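Lactate dehydrogenase (PDB 6CT6) probably catalyses the NADH-dependent reduction of pyruvate to lactate, and is captured here with NADH and the pyruvate analogue oxamate. Local coordinates at residues 160-165 / 179-183. Residue numbers count along the deposited sequence, not the author numbering.
Sequences DSSRLR and VQGMV. With OXM (oxamic acid), chain F.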
ATOM      1  N   ASP B 160      -1.306 -16.958   6.732  1.00 25.58           N
ATOM      2  CA  ASP B 160      -0.415 -18.036   7.148  1.00 26.58           C
ATOM      3  C   ASP B 160      -0.187 -19.023   6.009  1.00 27.34           C
ATOM      4  O   ASP B 160       0.948 -19.462   5.774  1.00 28.81           O
ATOM      5  CB  ASP B 160      -0.996 -18.743   8.375  1.00 26.94           C
ATOM      6  CG  ASP B 160      -1.032 -17.849   9.604  1.00 32.07           C
ATOM      7  OD1 ASP B 160      -0.067 -17.083   9.806  1.00 32.98           O
ATOM      8  OD2 ASP B 160      -2.025 -17.907  10.363  1.00 30.99           O
ATOM      9  N   SER B 161      -1.253 -19.378   5.287  1.00 27.37           N
ATOM     10  CA  SER B 161      -1.120 -20.291   4.156  1.00 29.23           C
ATOM     11  C   SER B 161      -0.251 -19.694   3.055  1.00 30.56           C
ATOM     12  O   SER B 161       0.525 -20.413   2.410  1.00 26.36           O
ATOM     13  CB  SER B 161      -2.499 -20.646   3.606  1.00 27.25           C
ATOM     14  OG  SER B 161      -3.278 -21.325   4.576  1.00 30.54           O
ATOM     15  N   SER B 162      -0.368 -18.383   2.816  1.00 28.65           N
ATOM     16  CA  SER B 162       0.423 -17.761   1.759  1.00 27.17           C
ATOM     17  C   SER B 162       1.910 -17.832   2.065  1.00 27.94           C
ATOM     18  O   SER B 162       2.731 -17.899   1.143  1.00 31.58           O
ATOM     19  CB  SER B 162       0.003 -16.306   1.560  1.00 33.05           C
ATOM     20  OG  SER B 162       0.534 -15.476   2.583  1.00 34.61           O
ATOM     21  N   ARG B 163       2.273 -17.820   3.348  1.00 28.00           N
ATOM     22  CA  ARG B 163       3.678 -17.898   3.728  1.00 29.01           C
ATOM     23  C   ARG B 163       4.215 -19.311   3.536  1.00 27.66           C
ATOM     24  O   ARG B 163       5.312 -19.502   2.999  1.00 30.83           O
ATOM     25  CB  ARG B 163       3.833 -17.429   5.175  1.00 30.29           C
ATOM     26  CG  ARG B 163       3.415 -15.974   5.365  1.00 29.42           C
ATOM     27  CD  ARG B 163       3.223 -15.598   6.820  1.00 28.74           C
ATOM     28  NE  ARG B 163       3.225 -14.147   7.005  1.00 29.54           N
ATOM     29  CZ  ARG B 163       2.828 -13.528   8.114  1.00 30.37           C
ATOM     30  NH1 ARG B 163       2.381 -14.226   9.149  1.00 29.86           N
ATOM     31  NH2 ARG B 163       2.872 -12.205   8.187  1.00 31.97           N
ATOM     32  N   LEU B 164       3.453 -20.316   3.973  1.00 27.70           N
ATOM     33  CA  LEU B 164       3.786 -21.699   3.655  1.00 31.12           C
ATOM     34  C   LEU B 164       3.967 -21.884   2.154  1.00 29.78           C
ATOM     35  O   LEU B 164       4.956 -22.473   1.702  1.00 27.20           O
ATOM     36  CB  LEU B 164       2.692 -22.632   4.180  1.00 29.36           C
ATOM     37  CG  LEU B 164       2.780 -24.094   3.733  1.00 29.91           C
ATOM     38  CD1 LEU B 164       4.093 -24.726   4.181  1.00 31.84           C
ATOM     39  CD2 LEU B 164       1.594 -24.879   4.268  1.00 33.05           C
ATOM     40  N   ARG B 165       3.010 -21.384   1.364  1.00 28.10           N
ATOM     41  CA  ARG B 165       3.042 -21.605  -0.078  1.00 29.30           C
ATOM     42  C   ARG B 165       4.242 -20.921  -0.726  1.00 30.50           C
ATOM     43  O   ARG B 165       4.852 -21.473  -1.649  1.00 27.55           O
ATOM     44  CB  ARG B 165       1.740 -21.113  -0.709  1.00 27.28           C
ATOM     45  CG  ARG B 165       0.505 -21.912  -0.304  1.00 24.37           C
ATOM     46  CD  ARG B 165      -0.783 -21.210  -0.710  1.00 26.17           C
ATOM     47  NE  ARG B 165      -0.771 -20.816  -2.120  1.00 29.39           N
ATOM     48  CZ  ARG B 165      -0.857 -19.565  -2.572  1.00 30.32           C
ATOM     49  NH1 ARG B 165      -0.987 -18.536  -1.741  1.00 32.37           N
ATOM     50  NH2 ARG B 165      -0.829 -19.342  -3.877  1.00 28.03           N
ATOM     51  N   VAL B 179       1.015 -23.992  -5.987  1.00 28.81           N
ATOM     52  CA  VAL B 179       1.292 -24.578  -4.682  1.00 27.33           C
ATOM     53  C   VAL B 179       0.028 -24.432  -3.847  1.00 29.05           C
ATOM     54  O   VAL B 179      -0.368 -23.312  -3.499  1.00 32.46           O
ATOM     55  CB  VAL B 179       2.489 -23.911  -3.990  1.00 29.29           C
ATOM     56  CG1 VAL B 179       2.743 -24.555  -2.630  1.00 30.87           C
ATOM     57  CG2 VAL B 179       3.730 -23.996  -4.862  1.00 28.94           C
ATOM     58  N   GLN B 180      -0.608 -25.556  -3.529  1.00 27.04           N
ATOM     59  CA  GLN B 180      -1.734 -25.578  -2.606  1.00 26.03           C
ATOM     60  C   GLN B 180      -1.211 -25.899  -1.213  1.00 34.46           C
ATOM     61  O   GLN B 180      -0.467 -26.870  -1.033  1.00 30.99           O
ATOM     62  CB  GLN B 180      -2.786 -26.603  -3.030  1.00 31.64           C
ATOM     63  CG  GLN B 180      -3.519 -26.278  -4.329  1.00 29.84           C
ATOM     64  CD  GLN B 180      -2.664 -26.484  -5.566  1.00 29.80           C
ATOM     65  OE1 GLN B 180      -1.995 -27.508  -5.712  1.00 29.91           O
ATOM     66  NE2 GLN B 180      -2.680 -25.506  -6.464  1.00 28.79           N
ATOM     67  N   GLY B 181      -1.590 -25.076  -0.236  1.00 32.10           N
ATOM     68  CA  GLY B 181      -1.083 -25.211   1.115  1.00 29.35           C
ATOM     69  C   GLY B 181      -2.011 -24.589   2.135  1.00 36.14           C
ATOM     70  O   GLY B 181      -2.632 -23.557   1.858  1.00 30.64           O
ATOM     71  N   MET B 182      -2.121 -25.196   3.317  1.00 32.53           N
ATOM     72  CA  MET B 182      -3.042 -24.725   4.343  1.00 30.07           C
ATOM     73  C   MET B 182      -2.365 -24.698   5.705  1.00 32.42           C
ATOM     74  O   MET B 182      -1.620 -25.619   6.058  1.00 31.88           O
ATOM     75  CB  MET B 182      -4.287 -25.607   4.413  1.00 28.64           C
ATOM     76  CG  MET B 182      -5.164 -25.530   3.180  1.00 33.27           C
ATOM     77  SD  MET B 182      -6.663 -26.515   3.342  1.00 36.05           S
ATOM     78  CE  MET B 182      -5.982 -28.163   3.169  1.00 36.56           C
ATOM     79  N   VAL B 183      -2.628 -23.631   6.459  1.00 31.76           N
ATOM     80  CA  VAL B 183      -2.287 -23.532   7.875  1.00 26.51           C
ATOM     81  C   VAL B 183      -3.604 -23.349   8.619  1.00 31.08           C
ATOM     82  O   VAL B 183      -4.279 -22.326   8.445  1.00 32.07           O
ATOM     83  CB  VAL B 183      -1.328 -22.369   8.169  1.00 28.89           C
ATOM     84  CG1 VAL B 183      -0.995 -22.317   9.658  1.00 33.12           C
ATOM     85  CG2 VAL B 183      -0.055 -22.473   7.338  1.00 27.74           C
TER
HETATM   86  C1  OXM F 403       0.744 -11.001  12.877  1.00 64.51           C
HETATM   87  N1  OXM F 403       1.600 -10.003  13.502  1.00 58.84           N
HETATM   88  O1  OXM F 403      -0.318 -11.255  13.349  1.00 54.44           O
HETATM   89  C2  OXM F 403       1.207 -11.728  11.612  1.00 46.67           C
HETATM   90  O2  OXM F 403       1.124 -12.981  11.538  1.00 38.52           O
HETATM   91  O3  OXM F 403       1.669 -11.078  10.638  1.00 31.58           O
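Residues 160-165 form a turn and a half of helix 157-172, confirmed by hydrogen bonds from Leu164 N to Asp160 O (3.2 Å) and Arg165 N to Ser161 O (2.9 Å). Extended chain 179-183 runs roughly opposite to the helix direction, with Ser161 CA 4.8 Å from Met182 CA and Arg165 CA 5.6 Å from Gly181 CA. So close an approach depends on Gly181, where a modelled CB would fall 3.1 Å from Arg165 CG and 3.3 Å from Leu164 CD2. Two side-chain-to-backbone hydrogen bonds fix this register. Val183 N donates to Ser161 OG (3.0 Å, 154°), itself hydrogen-bonded to Gly157 O, and Arg165 NE donates to Val179 O (2.9 Å, 158°), near the guanidinium plane. Arg165 NH2 is hydrogen-bonded to Pro176 O and salt-bridged to Asp61 of the second subunit, and NH1 is hydrogen-bonded to Ser58 O of that subunit. In the lactate/malate dehydrogenase fold, this pairing sets the helix carrying the substrate-binding arginine against a strand of the small antiparallel sheet in the C-terminal domain. Arg163 stays out of contact with 179-183 (Arg163 CB to Val183 CG2, 6.7 Å) and grips the oxamate carboxylate through two hydrogen bonds, NH1 to OXM O2 and NH2 to OXM O3, each 3.0 Å and 168°. Asp160 OD2 is hydrogen-bonded to His187 ND1, whose NE2 meets oxamate, consistent with the family's Asp-His pair. Val183 CG2 touches Asp160 O (3.5 Å) and, in apolar contact, Leu164 CB (4.2 Å); Val179 CG1 meets aliphatic Arg165 CB (4.1 Å). Helix 216-237 adds Ile222 against Leu164 and Thr226 against Val183.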